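Local coordinates for ABC transporter substrate-binding protein-branched chain amino acid transport (Streptococcus pneumoniae, PDB 4GNR) that binds isoleucine in a substrate pocket and probably delivers branched-chain amino acids to an ABC transporter for uptake, at residues A[161-164]-A[165-169]; A[253-256]-A[257-260]. All coordinates share one frame; numbering follows the deposited sequence.

Contact 1 of 2, residues A[161-164]-A[165-169]; sequences AKSF and RESYK
Phe-164 and Tyr-168, one helical turn apart, form the dense side of this local contact at the end of helix 155-167. Their side chains run side by side in the same direction, each CG lying anti to its own backbone N (Phe-164 chi1 178°). The ring planes are inclined by 21°, yet the centroids are 5.0 Å apart and the rings barely overlap, so this is an aromatic pair with near-parallel planes slid apart. What meets is a rim: Phe-164 CZ sits 3.6 Å from Tyr-168 CG, over the face of the tyrosine ring. In return, Tyr-168 CB stands over the phenylalanine face, 4.0 Å from its centroid, as a CH-pi contact. In the backbone, Tyr-168 N donates to Phe-164 O at 2.9 Å, although Tyr-168 is already leaving helical geometry. Val-146 of strand 145-151 touches both side chains, and Tyr-168 OH bonds Ala-143 O, which helps to fix the phenol.

The solvent side, Lys-162 with Glu-166, is looser. Lys-162 NZ makes a salt bridge with Glu-166 OE2 at 3.0 Å, on the syn side but 27° out of the carboxylate plane; both residues are exposed, and Glu-166 has a second deposited conformer, making the pairing less certain. In the conformer described, one water donates to Glu-166 OE1 at 3.0 Å and to Ser-163 OG at 2.9 Å; the serine is the buried end of this link, its hydroxyl also bonding Ser-127 O. Arg-165 lays its guanidinium near Ala-161, NH1 coming 3.9 Å from CB, but its charge is paired by NE with Asp-175. Aromatic residues against the sheet and a lysine-glutamate pair toward solvent mark an amphipathic helix, here the crossover of the beta-alpha-beta unit 145-151, 155-167 and 171-178 in a periplasmic binding protein fold.

Contact 2 of 2, residues A[253-256]-A[257-260]; sequences GFST and TVEV
An ST turn, in which Ser-255 OG accepts a bond from Thr-257 N, starts the reversal of the loop between strand 248-252 and helix 262-275. The same oxygen takes a second backbone N-H one residue further on. Thr-257 N lies 3.2 Å from Ser-255 OG with an N-H...O angle of 170°, and Val-258 N lies 3.3 Å from it at 176°. Both bonds are nearly straight but long, as expected of two donors converging on a single hydroxyl. The serine torsion explains the approach: with OG opposite the backbone N (chi1 173°) and beside its carbonyl carbon, the hydroxyl reaches forward along the chain to the peptides that follow.

A second link goes through solvent. One water lies 2.9 Å from Ser-255 O and 2.7 Å from Val-258 O, with geometry suited to donating to either; since other acceptors compete for its two protons, the bridge is not settled. Beyond it, Glu-259 adopts a positive phi, and the chain doubles back. That return brings Val-260 CG2 against the peptide of Thr-256, 3.3 Å from C and 3.5 Å from O, a close apolar approach to a carbonyl group. Thr-256 and Thr-257 cross at the exposed bend, where OG1 of Thr-256 passes 3.7 Å from CG2 of Thr-257. Toward the rest of the fold, Ser-255 and Val-258 pack on Tyr-336 of strand 335-341 and Ala-348 of strand 344-351, and Val-260 touches Lys-265 of the next helix.

The chemistry implies a loop organised by backbone satisfaction: one buried hydroxyl serves two peptide N-H groups that no regular helix or strand takes up, and a valine methyl lies against the turn from the returning arm.

Overall arrangement
Contact 1 precedes contact 2 along the chain; their centres lie 27 Å apart and their nearest atoms about 17 Å, without touching. Both are attached to the seven-stranded mixed sheet. Helix 155-167, carrying contact 1, covers strands 145-151 and 171-178 at one end of the strand order, whereas residues 253-260 leave strand 248-252 and pack on strands 335-341 and 344-351 at the other. Any link to the isoleucine pocket is indirect: Tyr-156 belongs to the helix of contact 1, and Phe-254, in the 253-256 segment, touches helix 281-297, which carries Phe-282. The two contacts thus lie toward different ends of one sheet.

Contact 1 of 2, residues A[161-164]-A[165-169]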
loop_
_atom_site.group_PDB
_atom_site.type_symbol
_atom_site.label_atom_id
_atom_site.label_comp_id
_atom_site.label_asym_id
_atom_site.label_seq_id
_atom_site.Cartn_x
_atom_site.Cartn_y
_atom_site.Cartn_z
ATOM N N ALA A 161 -14.098 -2.269 5.431
ATOM C CA ALA A 161 -15.419 -1.972 6.004
ATOM C C ALA A 161 -16.000 -3.190 6.746
ATOM O O ALA A 161 -16.552 -3.054 7.848
ATOM C CB ALA A 161 -16.368 -1.486 4.934
ATOM N N LYS A 162 -15.884 -4.370 6.133
ATOM C CA LYS A 162 -16.401 -5.607 6.759
ATOM C C LYS A 162 -15.760 -5.825 8.132
ATOM O O LYS A 162 -16.438 -6.102 9.129
ATOM C CB LYS A 162 -16.180 -6.815 5.844
ATOM C CG LYS A 162 -16.587 -8.158 6.435
ATOM C CD LYS A 162 -16.277 -9.306 5.470
ATOM C CE LYS A 162 -16.632 -10.669 6.042
ATOM N NZ LYS A 162 -15.517 -11.244 6.834
ATOM N N SER A 163 -14.438 -5.705 8.174
ATOM C CA SER A 163 -13.722 -5.889 9.426
ATOM C C SER A 163 -14.086 -4.818 10.465
ATOM O O SER A 163 -14.256 -5.112 11.660
ATOM C CB SER A 163 -12.233 -5.917 9.142
ATOM O OG SER A 163 -11.540 -5.961 10.367
ATOM N N PHE A 164 -14.187 -3.576 10.006
ATOM C CA PHE A 164 -14.580 -2.500 10.889
ATOM C C PHE A 164 -15.949 -2.788 11.531
ATOM O O PHE A 164 -16.129 -2.680 12.750
ATOM C CB PHE A 164 -14.636 -1.162 10.148
ATOM C CG PHE A 164 -15.083 -0.036 11.033
ATOM C CD1 PHE A 164 -14.178 0.634 11.843
ATOM C CD2 PHE A 164 -16.421 0.317 11.118
ATOM C CE1 PHE A 164 -14.586 1.622 12.702
ATOM C CE2 PHE A 164 -16.827 1.321 11.997
ATOM C CZ PHE A 164 -15.898 1.972 12.781
ATOM N N ARG A 165 -16.925 -3.152 10.702
ATOM C CA ARG A 165 -18.285 -3.432 11.223
ATOM C C ARG A 165 -18.286 -4.570 12.241
ATOM O O ARG A 165 -19.015 -4.552 13.235
ATOM C CB ARG A 165 -19.301 -3.758 10.122
ATOM C CG ARG A 165 -19.606 -2.643 9.168
ATOM C CD ARG A 165 -20.801 -3.023 8.242
ATOM N NE ARG A 165 -20.968 -2.082 7.142
ATOM C CZ ARG A 165 -20.381 -2.238 5.960
ATOM N NH1 ARG A 165 -19.667 -3.329 5.719
ATOM N NH2 ARG A 165 -20.513 -1.324 5.013
ATOM N N GLU A 166 -17.460 -5.576 11.988
ATOM C CA GLU A 166 -17.362 -6.732 12.901
ATOM C C GLU A 166 -16.840 -6.350 14.281
ATOM O O GLU A 166 -17.328 -6.818 15.313
ATOM C CB GLU A 166 -16.419 -7.801 12.322
ATOM C CG GLU A 166 -16.920 -8.466 11.055
ATOM C CD GLU A 166 -15.912 -9.416 10.419
ATOM O OE1 GLU A 166 -14.697 -9.343 10.726
ATOM O OE2 GLU A 166 -16.343 -10.225 9.569
ATOM N N SER A 167 -15.836 -5.483 14.278
ATOM C CA SER A 167 -15.170 -5.044 15.504
ATOM C C SER A 167 -15.811 -3.922 16.303
ATOM O O SER A 167 -15.806 -3.944 17.542
ATOM C CB SER A 167 -13.757 -4.562 15.131
ATOM O OG SER A 167 -13.026 -5.573 14.467
ATOM N N TYR A 168 -16.427 -2.991 15.591
ATOM C CA TYR A 168 -16.959 -1.791 16.227
ATOM C C TYR A 168 -18.199 -1.998 17.076
ATOM O O TYR A 168 -19.163 -2.561 16.608
ATOM C CB TYR A 168 -17.135 -0.714 15.144
ATOM C CG TYR A 168 -17.481 0.651 15.701
ATOM C CD1 TYR A 168 -18.709 1.234 15.444
ATOM C CD2 TYR A 168 -16.596 1.330 16.527
ATOM C CE1 TYR A 168 -19.032 2.477 15.959
ATOM C CE2 TYR A 168 -16.919 2.564 17.064
ATOM C CZ TYR A 168 -18.136 3.140 16.772
ATOM O OH TYR A 168 -18.465 4.375 17.310
ATOM N N LYS A 169 -18.161 -1.531 18.331
ATOM C CA LYS A 169 -19.272 -1.715 19.283
ATOM C C LYS A 169 -20.140 -0.484 19.485
ATOM O O LYS A 169 -21.137 -0.539 20.200
ATOM C CB LYS A 169 -18.759 -2.245 20.632
ATOM C CG LYS A 169 -18.025 -3.589 20.510
ATOM C CD LYS A 169 -18.854 -4.672 19.837
ATOM C CE LYS A 169 -18.049 -5.936 19.621
ATOM N NZ LYS A 169 -18.843 -6.951 18.867
HETATM O O HOH W 1 -12.674 -7.777 12.361
#

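Contact 2 of 2, residues A[253-256]-A[257-260]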
loop_
_atom_site.group_PDB
_atom_site.type_symbol
_atom_site.label_atom_id
_atom_site.label_comp_id
_atom_site.label_asym_id
_atom_site.label_seq_id
_atom_site.Cartn_x
_atom_site.Cartn_y
_atom_site.Cartn_z
ATOM N N GLY A 253 2.527 2.020 7.020
ATOM C CA GLY A 253 3.521 0.992 7.337
ATOM C C GLY A 253 4.930 1.530 7.419
ATOM O O GLY A 253 5.861 0.751 7.463
ATOM N N PHE A 254 5.066 2.848 7.486
ATOM C CA PHE A 254 6.367 3.514 7.522
ATOM C C PHE A 254 6.233 4.855 8.233
ATOM O O PHE A 254 5.330 5.628 7.935
ATOM C CB PHE A 254 6.885 3.756 6.071
ATOM C CG PHE A 254 8.284 4.387 5.993
ATOM C CD1 PHE A 254 9.383 3.659 6.390
ATOM C CD2 PHE A 254 8.500 5.658 5.509
ATOM C CE1 PHE A 254 10.662 4.175 6.346
ATOM C CE2 PHE A 254 9.798 6.175 5.449
ATOM C CZ PHE A 254 10.869 5.420 5.894
ATOM N N SER A 255 7.130 5.099 9.178
ATOM C CA SER A 255 7.154 6.351 9.916
ATOM C C SER A 255 8.563 6.878 10.056
ATOM O O SER A 255 9.489 6.144 10.349
ATOM C CB SER A 255 6.607 6.188 11.329
ATOM O OG SER A 255 6.775 7.376 12.100
ATOM N N THR A 256 8.679 8.187 9.877
ATOM C CA THR A 256 9.961 8.929 10.014
ATOM C C THR A 256 10.193 9.565 11.404
ATOM O O THR A 256 11.182 10.289 11.618
ATOM C CB THR A 256 10.085 10.138 9.027
ATOM O OG1 THR A 256 9.236 11.214 9.452
ATOM C CG2 THR A 256 9.776 9.737 7.629
ATOM N N THR A 257 9.306 9.315 12.354
ATOM C CA THR A 257 9.500 9.892 13.689
ATOM C C THR A 257 9.381 8.984 14.896
ATOM O O THR A 257 10.068 9.177 15.914
ATOM C CB THR A 257 8.443 10.972 13.978
ATOM O OG1 THR A 257 7.129 10.392 13.974
ATOM C CG2 THR A 257 8.543 12.106 12.962
ATOM N N VAL A 258 8.493 8.002 14.823
ATOM C CA VAL A 258 8.304 7.128 15.985
ATOM C C VAL A 258 9.076 5.840 15.805
ATOM O O VAL A 258 8.946 5.156 14.788
ATOM C CB VAL A 258 6.804 6.863 16.347
ATOM C CG1 VAL A 258 6.121 6.010 15.297
ATOM C CG2 VAL A 258 6.715 6.173 17.695
ATOM N N GLU A 259 9.894 5.543 16.814
ATOM C CA GLU A 259 10.735 4.344 16.845
ATOM C C GLU A 259 11.358 4.175 15.467
ATOM O O GLU A 259 11.104 3.186 14.752
ATOM C CB GLU A 259 9.878 3.123 17.196
ATOM C CG GLU A 259 9.196 3.222 18.554
ATOM C CD GLU A 259 8.274 2.046 18.844
ATOM O OE1 GLU A 259 7.967 1.271 17.911
ATOM O OE2 GLU A 259 7.829 1.912 20.006
ATOM N N VAL A 260 12.169 5.164 15.090
ATOM C CA VAL A 260 12.816 5.161 13.760
ATOM C C VAL A 260 14.170 4.488 13.722
ATOM O O VAL A 260 15.154 4.921 14.349
ATOM C CB VAL A 260 13.012 6.552 13.182
ATOM C CG1 VAL A 260 13.385 6.443 11.700
ATOM C CG2 VAL A 260 11.743 7.303 13.269
HETATM O O HOH W 2 9.626 4.064 12.384
#